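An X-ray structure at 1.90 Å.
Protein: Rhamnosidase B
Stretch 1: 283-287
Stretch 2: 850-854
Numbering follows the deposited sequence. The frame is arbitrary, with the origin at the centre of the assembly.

Stretch 1 (283-287) GVQPE
Stretch 2 850-854: RSNPD

Two loop segments of Rhamnosidase B, 283-287 and 850-854, meet in a small contact that buries 222 Å² summed over both sides; neither contains regular helix or strand. They belong to one chain, and touching residues are at least 565 positions apart in sequence. The register is set by two CA pairs, Gln-285 CA to Asn-852 CA at 5.9 Å and Pro-286 CA to Ser-851 CA at 6.0 Å, so the segments run in opposite senses where they meet.

Stretch 1 is a tight turn. Gly-283 has phi/psi 120/150, angles that call for glycine; a CB there would also clash with Glu-287 O at 2.6 Å. Val-284 (-95/119, chi1 t) and Gln-285 (-41/137) lead into a cis peptide bond before Pro-286 (-85/3, C-gamma endo), and the turn is closed by a backbone hydrogen bond from Glu-287 N to Val-284 O at 2.9 Å. Glu-287 (-71/154; chi1 m, chi2 t, chi3 -166°) makes no contact with stretch 2.

Arg-850 opens stretch 2 in an extended conformation (-154/144). Its side chain, chi1 p, chi2 t, chi3 p and chi4 -169°, stays out of reach of stretch 1 and is hydrogen-bonded elsewhere in the structure.

Ser-851 (-62/-29, chi1 m) sets its CB sideways to stretch 1 and packs against the proline ring, with Ser-851 CB 3.8 Å from Pro-286 CD. Its carbonyl meets the aliphatic part of the glutamine, Ser-851 O lying 3.5 Å from Gln-285 CG. Both are van der Waals contacts.

Asn-852 (-140/128) is buried and supplies the one hydrogen bond between the stretches. Its CB points sideways, but chi1 t and chi2 -56° bring the amide nearer: Asn-852 ND2 donates to Gln-285 O at 2.9 Å, with a nearly straight N-H...O angle of 170°. The acceptor is the carbonyl of the cis peptide bond, so the side chain reads backbone rather than a glutamine amide. The same nitrogen also touches the valine, Asn-852 ND2 to Val-284 CG1 being 3.5 Å. At the other end of the amide, Asn-852 OD1 accepts a hydrogen bond from Asp-854 N at 2.7 Å and 160°. This bond within stretch 2 helps hold the amide in an orientation that presents ND2 to stretch 1.

Pro-853 (-60/-16, C-gamma endo) has its CA-to-CB bond sideways to stretch 1. The extended Gln-285 side chain, with CB toward stretch 2, chi1 and chi2 both t and chi3 56°, reaches this ring: Gln-285 OE1 is 3.4 Å from Pro-853 CD, a contact with carbon and no hydrogen bond.

Asp-854 (-86/-13; chi1 m, chi2 -58°) points its CB toward stretch 1, yet its side chain comes no nearer than 6.0 Å. Asp-854 OD2 lies 3.0 Å from Asn-852 OD1, but both are acceptors and form no hydrogen bond; the link between these residues is through the aspartate's backbone nitrogen.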

# COMPACT_ATOMS: atom_id res chain seq x y z
N GLY A 283 -6.64 28.12 -4.40
CA GLY A 283 -6.27 26.82 -3.89
C GLY A 283 -4.92 26.33 -4.39
O GLY A 283 -4.49 26.68 -5.48
N VAL A 284 -4.26 25.52 -3.57
CA VAL A 284 -2.97 24.95 -3.94
C VAL A 284 -3.27 23.57 -4.51
O VAL A 284 -3.83 22.71 -3.83
CB VAL A 284 -2.04 24.81 -2.71
CG1 VAL A 284 -0.72 24.17 -3.13
CG2 VAL A 284 -1.79 26.18 -2.08
N GLN A 285 -2.90 23.37 -5.77
CA GLN A 285 -3.13 22.10 -6.45
C GLN A 285 -2.82 20.95 -5.51
O GLN A 285 -1.80 20.96 -4.82
CB GLN A 285 -2.26 22.02 -7.70
CG GLN A 285 -2.40 20.73 -8.48
CD GLN A 285 -1.56 20.73 -9.74
OE1 GLN A 285 -0.34 20.93 -9.68
NE2 GLN A 285 -2.19 20.51 -10.88
N PRO A 286 -3.67 19.92 -5.49
CA PRO A 286 -4.89 19.74 -6.30
C PRO A 286 -6.16 20.38 -5.75
O PRO A 286 -7.23 20.23 -6.33
CB PRO A 286 -5.02 18.23 -6.37
CG PRO A 286 -4.65 17.85 -4.96
CD PRO A 286 -3.42 18.72 -4.67
N GLU A 287 -6.06 21.10 -4.63
CA GLU A 287 -7.25 21.72 -4.05
C GLU A 287 -7.76 22.90 -4.87
O GLU A 287 -7.01 23.54 -5.59
CB GLU A 287 -6.96 22.23 -2.63
CG GLU A 287 -6.32 21.21 -1.70
CD GLU A 287 -6.01 21.80 -0.34
OE1 GLU A 287 -5.25 21.16 0.42
OE2 GLU A 287 -6.53 22.90 -0.03
N ARG A 850 2.62 12.36 -8.45
CA ARG A 850 2.35 13.16 -7.26
C ARG A 850 1.32 14.25 -7.54
O ARG A 850 1.30 14.83 -8.63
CB ARG A 850 3.65 13.76 -6.70
CG ARG A 850 4.36 14.74 -7.62
CD ARG A 850 5.80 14.98 -7.15
NE ARG A 850 6.66 13.84 -7.45
CZ ARG A 850 7.89 13.67 -6.98
NH1 ARG A 850 8.43 14.56 -6.16
NH2 ARG A 850 8.60 12.60 -7.34
N SER A 851 0.46 14.53 -6.56
CA SER A 851 -0.60 15.53 -6.70
C SER A 851 -0.14 16.96 -6.95
O SER A 851 -0.85 17.75 -7.58
CB SER A 851 -1.51 15.50 -5.46
OG SER A 851 -2.16 14.25 -5.34
N ASN A 852 1.04 17.30 -6.44
CA ASN A 852 1.61 18.63 -6.61
C ASN A 852 3.10 18.49 -6.86
O ASN A 852 3.81 17.83 -6.11
CB ASN A 852 1.36 19.47 -5.35
CG ASN A 852 1.80 20.92 -5.51
OD1 ASN A 852 2.96 21.20 -5.83
ND2 ASN A 852 0.88 21.85 -5.28
N PRO A 853 3.61 19.13 -7.94
CA PRO A 853 5.03 19.07 -8.30
C PRO A 853 5.99 19.60 -7.24
O PRO A 853 7.20 19.35 -7.32
CB PRO A 853 5.08 19.89 -9.59
CG PRO A 853 4.00 20.91 -9.37
CD PRO A 853 2.88 20.07 -8.81
N ASP A 854 5.47 20.33 -6.26
CA ASP A 854 6.31 20.88 -5.20
C ASP A 854 6.51 19.86 -4.08
O ASP A 854 7.36 20.05 -3.21
CB ASP A 854 5.69 22.16 -4.62
CG ASP A 854 5.64 23.29 -5.63
OD1 ASP A 854 6.71 23.68 -6.16
OD2 ASP A 854 4.53 23.80 -5.91